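Local coordinates for protein peptide methionine sulfoxide reductase MsrA (Treponema denticola ATCC 35405, PDB 5FA9) that probably repairs oxidised proteins by reducing both S- and R-methionine sulfoxide to methionine, using fused MsrA and MsrB domains, at residues 56-61 / 66-71; 210-213 / 218-221; 234-239 / 277-282. The protein carries 2 engineered substitutions. All blocks are in the same frame, centred on the assembly; numbering follows the deposited sequence.

Interaction 1 of 3, residues 56-61 / 66-71; sequences IVYDSS and QELLAH
Leu68 lays its CD1 methyl on the ring of Tyr58, bringing helix 65-74 against strand 51-59 of the mixed sheet. This is helix-on-sheet packing in the alpha/beta MsrA domain. The methyl sits almost over the middle of the aromatic face, 3.5 Å from Leu68 CD1 to the ring centroid and only 10° off its normal, a CH-pi contact in which one methyl meets all six ring carbons. Tyr58 suits the place because its face offers a broad, flat, polarisable surface to a rounded aliphatic tip. Its ring is put there by a first torsion of 67°, which sets CG between the backbone N and the carbonyl carbon. Two residues earlier on the same side of the strand, Ile56 adds a branch methyl, with Ile56 CG2 4.3 Å from Leu68 CD1, a looser apolar touch. All three residues are buried.

Further out, Phe19 of helix 12-19 packs against both Ile56 and Leu68, while Met103 touches Tyr58. Backbone bonds to Ile5 and Lys3 tie Ile56 and Tyr58 into the sheet beside strand 2-8. On the helix, Glu67 and His71 are one turn apart, and His71 is gripped at both nitrogens, since ND1 is hydrogen-bonded to Tyr18 OH. Where the strand ends, Asp59 forms an Asx turn, its OD1 accepting from Ser61 N at 3.2 Å. His71 NE2 donates within its ring plane to the anti lone pair of Glu67 OE1, 3.2 Å away, and Thr241 OG1 is hydrogen-bonded to that same oxygen.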
ATOM      1  N   ILE B  56      -7.891  -6.610  -1.466  1.00 35.05           N
ATOM      2  CA  ILE B  56      -8.037  -5.335  -2.157  1.00 31.86           C
ATOM      3  C   ILE B  56      -6.987  -4.324  -1.713  1.00 36.20           C
ATOM      4  O   ILE B  56      -7.036  -3.824  -0.591  1.00 38.28           O
ATOM      5  CB  ILE B  56      -9.432  -4.722  -1.924  1.00 39.80           C
ATOM      6  CG1 ILE B  56     -10.530  -5.720  -2.300  1.00 32.59           C
ATOM      7  CG2 ILE B  56      -9.582  -3.429  -2.713  1.00 31.54           C
ATOM      8  CD1 ILE B  56     -10.609  -6.008  -3.780  1.00 43.32           C
ATOM      9  N   VAL B  57      -6.046  -4.017  -2.600  1.00 35.71           N
ATOM     10  CA  VAL B  57      -5.060  -2.976  -2.338  1.00 25.63           C
ATOM     11  C   VAL B  57      -5.472  -1.707  -3.076  1.00 33.10           C
ATOM     12  O   VAL B  57      -5.642  -1.720  -4.295  1.00 34.43           O
ATOM     13  CB  VAL B  57      -3.646  -3.398  -2.773  1.00 29.62           C
ATOM     14  CG1 VAL B  57      -2.654  -2.274  -2.517  1.00 30.80           C
ATOM     15  CG2 VAL B  57      -3.223  -4.663  -2.044  1.00 31.91           C
ATOM     16  N   TYR B  58      -5.628  -0.611  -2.340  1.00 30.57           N
ATOM     17  CA  TYR B  58      -6.193   0.601  -2.920  1.00 36.16           C
ATOM     18  C   TYR B  58      -5.531   1.883  -2.421  1.00 40.17           C
ATOM     19  O   TYR B  58      -4.888   1.901  -1.372  1.00 34.59           O
ATOM     20  CB  TYR B  58      -7.696   0.661  -2.635  1.00 31.59           C
ATOM     21  CG  TYR B  58      -8.041   0.853  -1.171  1.00 33.07           C
ATOM     22  CD1 TYR B  58      -8.024  -0.219  -0.287  1.00 34.71           C
ATOM     23  CD2 TYR B  58      -8.392   2.103  -0.677  1.00 32.30           C
ATOM     24  CE1 TYR B  58      -8.342  -0.050   1.049  1.00 33.31           C
ATOM     25  CE2 TYR B  58      -8.711   2.282   0.657  1.00 31.45           C
ATOM     26  CZ  TYR B  58      -8.685   1.202   1.514  1.00 39.96           C
ATOM     27  OH  TYR B  58      -9.001   1.376   2.843  1.00 36.11           O
ATOM     28  N   ASP B  59      -5.701   2.952  -3.193  1.00 38.86           N
ATOM     29  CA  ASP B  59      -5.236   4.278  -2.808  1.00 37.12           C
ATOM     30  C   ASP B  59      -6.395   5.054  -2.192  1.00 33.28           C
ATOM     31  O   ASP B  59      -7.374   5.364  -2.872  1.00 36.22           O
ATOM     32  CB  ASP B  59      -4.666   5.025  -4.017  1.00 40.92           C
ATOM     33  CG  ASP B  59      -3.950   6.310  -3.633  1.00 48.11           C
ATOM     34  OD1 ASP B  59      -3.974   6.687  -2.442  1.00 48.83           O
ATOM     35  OD2 ASP B  59      -3.364   6.950  -4.531  1.00 46.06           O
ATOM     36  N   SER B  60      -6.279   5.368  -0.907  1.00 29.58           N
ATOM     37  CA  SER B  60      -7.357   6.026  -0.177  1.00 42.60           C
ATOM     38  C   SER B  60      -7.598   7.458  -0.652  1.00 38.24           C
ATOM     39  O   SER B  60      -8.631   8.052  -0.348  1.00 31.79           O
ATOM     40  CB  SER B  60      -7.059   6.021   1.324  1.00 36.77           C
ATOM     41  OG  SER B  60      -5.846   6.698   1.606  1.00 39.98           O
ATOM     42  N   SER B  61      -6.644   8.007  -1.398  1.00 37.17           N
ATOM     43  CA  SER B  61      -6.782   9.357  -1.934  1.00 37.03           C
ATOM     44  C   SER B  61      -7.758   9.388  -3.107  1.00 35.33           C
ATOM     45  O   SER B  61      -8.277  10.444  -3.465  1.00 38.21           O
ATOM     46  CB  SER B  61      -5.423   9.905  -2.371  1.00 44.87           C
ATOM     47  OG  SER B  61      -5.090   9.474  -3.679  1.00 45.63           O
ATOM     48  N   GLN B  66     -15.026   3.813   2.835  1.00 33.19           N
ATOM     49  CA  GLN B  66     -16.476   3.958   2.863  1.00 36.18           C
ATOM     50  C   GLN B  66     -17.106   3.543   1.537  1.00 41.68           C
ATOM     51  O   GLN B  66     -18.101   2.817   1.515  1.00 33.24           O
ATOM     52  CB  GLN B  66     -16.867   5.400   3.202  1.00 31.04           C
ATOM     53  CG  GLN B  66     -16.751   5.760   4.682  1.00 34.95           C
ATOM     54  CD  GLN B  66     -15.342   5.601   5.222  1.00 39.90           C
ATOM     55  OE1 GLN B  66     -14.372   6.038   4.601  1.00 34.19           O
ATOM     56  NE2 GLN B  66     -15.222   4.966   6.384  1.00 36.87           N
ATOM     57  N   GLU B  67     -16.525   4.002   0.432  1.00 32.99           N
ATOM     58  CA  GLU B  67     -17.034   3.653  -0.889  1.00 33.48           C
ATOM     59  C   GLU B  67     -16.825   2.170  -1.184  1.00 29.48           C
ATOM     60  O   GLU B  67     -17.700   1.515  -1.748  1.00 37.38           O
ATOM     61  CB  GLU B  67     -16.370   4.503  -1.975  1.00 33.01           C
ATOM     62  CG  GLU B  67     -16.822   4.144  -3.386  1.00 29.46           C
ATOM     63  CD  GLU B  67     -16.275   5.081  -4.444  1.00 43.57           C
ATOM     64  OE1 GLU B  67     -16.443   4.782  -5.646  1.00 41.78           O
ATOM     65  OE2 GLU B  67     -15.681   6.117  -4.079  1.00 44.89           O
ATOM     66  N   LEU B  68     -15.664   1.647  -0.800  1.00 31.02           N
ATOM     67  CA  LEU B  68     -15.351   0.237  -1.014  1.00 38.80           C
ATOM     68  C   LEU B  68     -16.334  -0.675  -0.288  1.00 36.41           C
ATOM     69  O   LEU B  68     -16.765  -1.694  -0.828  1.00 36.99           O
ATOM     70  CB  LEU B  68     -13.925  -0.073  -0.561  1.00 33.85           C
ATOM     71  CG  LEU B  68     -12.797   0.431  -1.461  1.00 39.03           C
ATOM     72  CD1 LEU B  68     -11.455  -0.033  -0.927  1.00 32.06           C
ATOM     73  CD2 LEU B  68     -12.997  -0.047  -2.891  1.00 35.77           C
ATOM     74  N   LEU B  69     -16.687  -0.304   0.938  1.00 36.57           N
ATOM     75  CA  LEU B  69     -17.653  -1.074   1.710  1.00 38.73           C
ATOM     76  C   LEU B  69     -19.054  -0.883   1.142  1.00 35.90           C
ATOM     77  O   LEU B  69     -19.901  -1.770   1.241  1.00 39.57           O
ATOM     78  CB  LEU B  69     -17.608  -0.676   3.185  1.00 37.88           C
ATOM     79  CG  LEU B  69     -16.324  -1.062   3.923  1.00 38.78           C
ATOM     80  CD1 LEU B  69     -16.396  -0.659   5.387  1.00 35.70           C
ATOM     81  CD2 LEU B  69     -16.057  -2.554   3.783  1.00 35.93           C
ATOM     82  N   ALA B  70     -19.292   0.282   0.548  1.00 26.60           N
ATOM     83  CA  ALA B  70     -20.560   0.555  -0.116  1.00 34.08           C
ATOM     84  C   ALA B  70     -20.719  -0.350  -1.335  1.00 31.45           C
ATOM     85  O   ALA B  70     -21.787  -0.918  -1.561  1.00 38.79           O
ATOM     86  CB  ALA B  70     -20.655   2.019  -0.518  1.00 24.01           C
ATOM     87  N   HIS B  71     -19.651  -0.475  -2.119  1.00 29.93           N
ATOM     88  CA  HIS B  71     -19.632  -1.391  -3.255  1.00 38.82           C
ATOM     89  C   HIS B  71     -19.831  -2.827  -2.792  1.00 32.13           C
ATOM     90  O   HIS B  71     -20.549  -3.602  -3.425  1.00 47.07           O
ATOM     91  CB  HIS B  71     -18.317  -1.277  -4.032  1.00 31.34           C
ATOM     92  CG  HIS B  71     -18.219  -0.052  -4.888  1.00 33.59           C
ATOM     93  ND1 HIS B  71     -18.961   0.114  -6.037  1.00 40.35           N
ATOM     94  CD2 HIS B  71     -17.455   1.059  -4.769  1.00 39.92           C
ATOM     95  CE1 HIS B  71     -18.665   1.279  -6.585  1.00 41.43           C
ATOM     96  NE2 HIS B  71     -17.753   1.873  -5.835  1.00 41.93           N
TER

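Interaction 2 of 3, residues 210-213 / 218-221; sequences YVDI and PLFS
Tyr210 pairs with Phe220 across a beta hairpin, where strands 208-212 and 218-221 run antiparallel in the three-stranded sheet of the MsrB part. It is a buried, mainly backbone contact. Tyr210 and Phe220 form a hydrogen-bonded pair, with Tyr210 N giving a nearly straight bond to Phe220 O at 2.7 Å. Tyr210 O then takes two donors: Leu219 N lies 2.8 Å from it, close to the line of the carbonyl, and Phe220 N 3.2 Å from it, on a lone pair in the carbonyl plane. One carbonyl thus holds two consecutive amides.

The side chains follow this uneven register. Phe220 CB meets Tyr210 CB at 4.2 Å; the two rings part from each other yet both reach Phe235, Phe220 stacking on it and Tyr210 meeting it edge-to-face. Tyr210 also meets Tyr201 edge-to-face. On the other face, Val211 forms a non-hydrogen-bonded pair with Pro218, and its CG2 reaches Pro218 N at 3.5 Å. Proline is tolerated here because this pairing asks no N-H of it. Leu219, the extra residue, has CG beside the backbone N (chi1 -60°), which brings CD1 to 3.7 Å from Asp212 CB. There the leucine methyl rests mainly on CA and CB of the aspartate, whose carboxylate is occupied elsewhere, OD1 by Thr214 OG1 and OD2 by Ser261 OG.

Strand 291-295 flanks 208-212 on its far side, leaving 218-221 as an outer strand of this sheet within the chain. With Leu219 and Phe220 both facing Tyr210, and Leu219 at a helix-like psi of -40°, this is a classic beta bulge.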
ATOM      1  N   TYR B 210     -20.967  18.635   0.103  1.00 41.02           N
ATOM      2  CA  TYR B 210     -21.091  19.684  -0.899  1.00 33.30           C
ATOM      3  C   TYR B 210     -21.659  19.080  -2.173  1.00 36.15           C
ATOM      4  O   TYR B 210     -21.103  18.137  -2.735  1.00 36.75           O
ATOM      5  CB  TYR B 210     -19.744  20.361  -1.153  1.00 35.12           C
ATOM      6  CG  TYR B 210     -19.237  21.129   0.045  1.00 41.51           C
ATOM      7  CD1 TYR B 210     -18.511  20.496   1.046  1.00 39.06           C
ATOM      8  CD2 TYR B 210     -19.498  22.486   0.184  1.00 39.72           C
ATOM      9  CE1 TYR B 210     -18.052  21.195   2.146  1.00 39.67           C
ATOM     10  CE2 TYR B 210     -19.043  23.193   1.280  1.00 36.30           C
ATOM     11  CZ  TYR B 210     -18.321  22.543   2.258  1.00 39.85           C
ATOM     12  OH  TYR B 210     -17.867  23.243   3.350  1.00 36.65           O
ATOM     13  N   VAL B 211     -22.777  19.638  -2.616  1.00 37.62           N
ATOM     14  CA  VAL B 211     -23.552  19.060  -3.699  1.00 34.98           C
ATOM     15  C   VAL B 211     -23.482  19.907  -4.972  1.00 37.81           C
ATOM     16  O   VAL B 211     -23.283  21.121  -4.908  1.00 32.87           O
ATOM     17  CB  VAL B 211     -25.026  18.878  -3.234  1.00 38.41           C
ATOM     18  CG1 VAL B 211     -26.013  19.587  -4.155  1.00 42.40           C
ATOM     19  CG2 VAL B 211     -25.363  17.406  -3.069  1.00 43.45           C
ATOM     20  N   ASP B 212     -23.625  19.256  -6.125  1.00 41.94           N
ATOM     21  CA  ASP B 212     -23.688  19.956  -7.405  1.00 39.93           C
ATOM     22  C   ASP B 212     -24.888  20.895  -7.411  1.00 46.82           C
ATOM     23  O   ASP B 212     -26.030  20.458  -7.255  1.00 48.95           O
ATOM     24  CB  ASP B 212     -23.773  18.959  -8.566  1.00 47.83           C
ATOM     25  CG  ASP B 212     -23.533  19.607  -9.924  1.00 54.59           C
ATOM     26  OD1 ASP B 212     -23.693  20.840 -10.051  1.00 46.80           O
ATOM     27  OD2 ASP B 212     -23.188  18.874 -10.874  1.00 54.37           O
ATOM     28  N   ILE B 213     -24.628  22.183  -7.602  1.00 43.28           N
ATOM     29  CA  ILE B 213     -25.676  23.195  -7.544  1.00 45.53           C
ATOM     30  C   ILE B 213     -26.654  23.085  -8.716  1.00 47.23           C
ATOM     31  O   ILE B 213     -27.730  23.683  -8.694  1.00 50.56           O
ATOM     32  CB  ILE B 213     -25.067  24.617  -7.511  1.00 46.71           C
ATOM     33  CG1 ILE B 213     -26.062  25.622  -6.924  1.00 47.63           C
ATOM     34  CG2 ILE B 213     -24.589  25.035  -8.896  1.00 38.96           C
ATOM     35  CD1 ILE B 213     -25.412  26.877  -6.390  1.00 62.38           C
ATOM     36  N   PRO B 218     -24.048  14.704  -4.840  1.00 37.33           N
ATOM     37  CA  PRO B 218     -22.911  14.931  -3.940  1.00 33.93           C
ATOM     38  C   PRO B 218     -21.569  14.887  -4.667  1.00 36.70           C
ATOM     39  O   PRO B 218     -21.340  13.993  -5.481  1.00 34.10           O
ATOM     40  CB  PRO B 218     -23.026  13.778  -2.936  1.00 31.16           C
ATOM     41  CG  PRO B 218     -24.471  13.422  -2.946  1.00 41.02           C
ATOM     42  CD  PRO B 218     -24.908  13.605  -4.369  1.00 40.53           C
ATOM     43  N   LEU B 219     -20.697  15.845  -4.370  1.00 33.89           N
ATOM     44  CA  LEU B 219     -19.401  15.930  -5.033  1.00 32.67           C
ATOM     45  C   LEU B 219     -18.241  15.859  -4.045  1.00 40.52           C
ATOM     46  O   LEU B 219     -17.222  15.223  -4.318  1.00 33.08           O
ATOM     47  CB  LEU B 219     -19.305  17.221  -5.849  1.00 33.72           C
ATOM     48  CG  LEU B 219     -20.341  17.407  -6.957  1.00 36.99           C
ATOM     49  CD1 LEU B 219     -20.195  18.779  -7.594  1.00 40.35           C
ATOM     50  CD2 LEU B 219     -20.212  16.309  -7.999  1.00 32.75           C
ATOM     51  N   PHE B 220     -18.393  16.515  -2.898  1.00 33.44           N
ATOM     52  CA  PHE B 220     -17.327  16.554  -1.903  1.00 34.37           C
ATOM     53  C   PHE B 220     -17.859  16.436  -0.479  1.00 34.15           C
ATOM     54  O   PHE B 220     -19.012  16.767  -0.202  1.00 33.08           O
ATOM     55  CB  PHE B 220     -16.512  17.841  -2.049  1.00 42.92           C
ATOM     56  CG  PHE B 220     -15.834  17.980  -3.382  1.00 44.35           C
ATOM     57  CD1 PHE B 220     -14.606  17.382  -3.616  1.00 31.37           C
ATOM     58  CD2 PHE B 220     -16.424  18.710  -4.402  1.00 39.45           C
ATOM     59  CE1 PHE B 220     -13.981  17.506  -4.842  1.00 36.92           C
ATOM     60  CE2 PHE B 220     -15.804  18.838  -5.630  1.00 41.18           C
ATOM     61  CZ  PHE B 220     -14.581  18.235  -5.851  1.00 49.15           C
ATOM     62  N   SER B 221     -17.005  15.953   0.419  1.00 35.95           N
ATOM     63  CA  SER B 221     -17.342  15.843   1.832  1.00 35.85           C
ATOM     64  C   SER B 221     -16.561  16.855   2.663  1.00 33.98           C
ATOM     65  O   SER B 221     -15.430  17.206   2.327  1.00 33.00           O
ATOM     66  CB  SER B 221     -17.069  14.426   2.341  1.00 34.19           C
ATOM     67  OG  SER B 221     -17.248  14.345   3.744  1.00 35.94           O
TER

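Interaction 3 of 3, residues 234-239 / 277-282; sequences SFTKAI and ADAGGL
Thr236 meets Ala279 and Leu282 where the end of strand 234-235 approaches the loop that leads into strand 283-286 of the MsrB part. Its CB stands 3.9 Å from Ala279 CB and marks the fork of the side chain. One branch, the methyl CG2, runs on to Ala279 CB at 3.8 Å, a small methyl-to-methyl contact. The other, OG1, lies between the backbone N and the carbonyl carbon (chi1 65°) and is hydrogen-bonded to a water, which in turn donates to Ala279 O. Threonine suits the position because it can present an apolar and a polar branch to the same alanine, whose own side chain is short enough to let the loop come close.

A second water joins the backbones. It donates to Thr236 O at 2.6 Å and to Ala279 O at 2.7 Å, and accepts from Leu282 N in a longer bond. Ala279 O is therefore held by both waters. Beside this bridge the main chains touch directly: Thr236 CA is 3.5 Å from Leu282 O, a CA-H...O contact with an angle of 162° at the hydrogen. Leu282 CB packs against Thr236 O at 3.6 Å. Between Ala279 and Leu282 the chain turns through Gly280 and Gly281, both with positive phi; at Gly280 a CB would press on the preceding carbonyl oxygen.

Asn224 contacts Thr236 from the adjoining loop, and Thr236 and Lys237 also line a site occupied by dithiothreitol, probably from the crystallisation liquor. Conventional hydrogen bonding between the two segments thus runs through water, supplemented by the CA-H...O contact and methyl packing.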
ATOM      1  N   SER B 234     -11.209  24.084  -0.971  1.00 45.79           N
ATOM      2  CA  SER B 234     -10.235  23.086  -1.398  1.00 41.21           C
ATOM      3  C   SER B 234     -10.484  21.734  -0.740  1.00 40.23           C
ATOM      4  O   SER B 234     -10.773  21.655   0.453  1.00 44.22           O
ATOM      5  CB  SER B 234      -8.815  23.564  -1.092  1.00 46.04           C
ATOM      6  OG  SER B 234      -8.547  24.799  -1.732  1.00 51.26           O
ATOM      7  N   PHE B 235     -10.369  20.674  -1.532  1.00 38.22           N
ATOM      8  CA  PHE B 235     -10.608  19.320  -1.048  1.00 35.03           C
ATOM      9  C   PHE B 235      -9.459  18.394  -1.438  1.00 42.93           C
ATOM     10  O   PHE B 235      -8.758  18.641  -2.419  1.00 34.25           O
ATOM     11  CB  PHE B 235     -11.932  18.781  -1.594  1.00 36.15           C
ATOM     12  CG  PHE B 235     -13.123  19.630  -1.248  1.00 37.32           C
ATOM     13  CD1 PHE B 235     -13.515  20.668  -2.076  1.00 40.69           C
ATOM     14  CD2 PHE B 235     -13.852  19.388  -0.095  1.00 36.61           C
ATOM     15  CE1 PHE B 235     -14.610  21.451  -1.760  1.00 37.50           C
ATOM     16  CE2 PHE B 235     -14.948  20.166   0.226  1.00 34.95           C
ATOM     17  CZ  PHE B 235     -15.327  21.200  -0.608  1.00 39.03           C
ATOM     18  N   THR B 236      -9.269  17.333  -0.660  1.00 37.22           N
ATOM     19  CA  THR B 236      -8.180  16.393  -0.904  1.00 37.40           C
ATOM     20  C   THR B 236      -8.612  15.264  -1.834  1.00 30.52           C
ATOM     21  O   THR B 236      -7.775  14.581  -2.424  1.00 32.92           O
ATOM     22  CB  THR B 236      -7.657  15.787   0.410  1.00 35.18           C
ATOM     23  OG1 THR B 236      -8.688  15.000   1.020  1.00 41.70           O
ATOM     24  CG2 THR B 236      -7.229  16.887   1.369  1.00 27.71           C
ATOM     25  N   LYS B 237      -9.922  15.076  -1.961  1.00 31.43           N
ATOM     26  CA  LYS B 237     -10.471  14.037  -2.826  1.00 32.77           C
ATOM     27  C   LYS B 237     -11.953  14.269  -3.089  1.00 30.73           C
ATOM     28  O   LYS B 237     -12.584  15.109  -2.448  1.00 29.86           O
ATOM     29  CB  LYS B 237     -10.268  12.653  -2.205  1.00 29.00           C
ATOM     30  CG  LYS B 237     -11.189  12.362  -1.029  1.00 36.56           C
ATOM     31  CD  LYS B 237     -10.878  11.014  -0.398  1.00 31.77           C
ATOM     32  CE  LYS B 237     -11.124   9.875  -1.374  1.00 37.35           C
ATOM     33  NZ  LYS B 237     -12.552   9.791  -1.787  1.00 44.73           N
ATOM     34  N   ALA B 238     -12.502  13.515  -4.036  1.00 27.14           N
ATOM     35  CA  ALA B 238     -13.935  13.537  -4.297  1.00 32.48           C
ATOM     36  C   ALA B 238     -14.648  12.634  -3.299  1.00 39.83           C
ATOM     37  O   ALA B 238     -14.027  11.759  -2.694  1.00 34.81           O
ATOM     38  CB  ALA B 238     -14.227  13.100  -5.721  1.00 37.08           C
ATOM     39  N   ILE B 239     -15.948  12.848  -3.118  1.00 29.19           N
ATOM     40  CA  ILE B 239     -16.709  12.057  -2.159  1.00 32.95           C
ATOM     41  C   ILE B 239     -16.839  10.613  -2.647  1.00 38.44           C
ATOM     42  O   ILE B 239     -16.829   9.676  -1.847  1.00 41.97           O
ATOM     43  CB  ILE B 239     -18.108  12.674  -1.894  1.00 35.77           C
ATOM     44  CG1 ILE B 239     -18.794  11.974  -0.718  1.00 29.69           C
ATOM     45  CG2 ILE B 239     -18.984  12.639  -3.143  1.00 30.31           C
ATOM     46  CD1 ILE B 239     -20.060  12.661  -0.255  1.00 27.67           C
ATOM     47  N   ALA B 277       0.311  16.019   1.384  1.00 43.01           N
ATOM     48  CA  ALA B 277       0.861  14.749   0.925  1.00 38.24           C
ATOM     49  C   ALA B 277       0.318  13.540   1.684  1.00 50.11           C
ATOM     50  O   ALA B 277       0.185  12.457   1.115  1.00 44.58           O
ATOM     51  CB  ALA B 277       2.371  14.783   1.019  1.00 37.19           C
ATOM     52  N   ASP B 278       0.003  13.721   2.964  1.00 42.26           N
ATOM     53  CA  ASP B 278      -0.499  12.616   3.775  1.00 54.29           C
ATOM     54  C   ASP B 278      -1.930  12.244   3.390  1.00 55.38           C
ATOM     55  O   ASP B 278      -2.397  11.146   3.692  1.00 55.49           O
ATOM     56  CB  ASP B 278      -0.422  12.959   5.268  1.00 46.36           C
ATOM     57  CG  ASP B 278      -1.088  14.282   5.606  1.00 49.29           C
ATOM     58  OD1 ASP B 278      -1.802  14.841   4.748  1.00 62.92           O
ATOM     59  OD2 ASP B 278      -0.898  14.764   6.743  1.00 61.86           O
ATOM     60  N   ALA B 279      -2.614  13.162   2.714  1.00 42.94           N
ATOM     61  CA  ALA B 279      -3.984  12.929   2.275  1.00 38.86           C
ATOM     62  C   ALA B 279      -4.026  12.485   0.817  1.00 44.97           C
ATOM     63  O   ALA B 279      -5.098  12.237   0.265  1.00 48.12           O
ATOM     64  CB  ALA B 279      -4.824  14.181   2.472  1.00 43.64           C
ATOM     65  N   GLY B 280      -2.852  12.386   0.200  1.00 45.95           N
ATOM     66  CA  GLY B 280      -2.752  11.959  -1.184  1.00 40.17           C
ATOM     67  C   GLY B 280      -2.044  12.962  -2.074  1.00 48.14           C
ATOM     68  O   GLY B 280      -1.660  12.641  -3.198  1.00 49.08           O
ATOM     69  N   GLY B 281      -1.873  14.181  -1.574  1.00 45.72           N
ATOM     70  CA  GLY B 281      -1.146  15.207  -2.299  1.00 45.39           C
ATOM     71  C   GLY B 281      -1.968  15.906  -3.364  1.00 49.63           C
ATOM     72  O   GLY B 281      -1.429  16.654  -4.180  1.00 46.55           O
ATOM     73  N   LEU B 282      -3.274  15.665  -3.362  1.00 45.43           N
ATOM     74  CA  LEU B 282      -4.164  16.286  -4.336  1.00 46.26           C
ATOM     75  C   LEU B 282      -4.882  17.498  -3.754  1.00 41.07           C
ATOM     76  O   LEU B 282      -5.375  17.458  -2.627  1.00 41.00           O
ATOM     77  CB  LEU B 282      -5.192  15.274  -4.845  1.00 47.71           C
ATOM     78  CG  LEU B 282      -4.653  14.042  -5.571  1.00 53.43           C
ATOM     79  CD1 LEU B 282      -5.734  12.978  -5.694  1.00 47.14           C
ATOM     80  CD2 LEU B 282      -4.112  14.423  -6.939  1.00 32.75           C
TER
HETATM   81  O   HOH W   1      -7.867  12.341   0.398  1.00 39.51           O
HETATM   82  O   HOH W   2      -5.361  13.785  -1.915  1.00 40.42           O

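The three contacts come one after another along the chain, interaction 1 in the MsrA part and interactions 2 and 3 in the MsrB part. Interactions 2 and 3 have centres about 15 Å apart and join two sheets: Leu219 O and Ile239 N form a probable hydrogen bond, and Phe220 CD1 packs against Lys237 O. Interaction 1 lies about 15 Å from interaction 3, centre to centre, yet they touch, Ser60 and Ser61 after strand 51-59 packing against Lys237, Ala279 and Gly280. Interactions 1 and 2 stay about 9 Å apart at their nearest atoms. Residues 234-239 and 277-282 thus lie at the interface between the two fused catalytic parts.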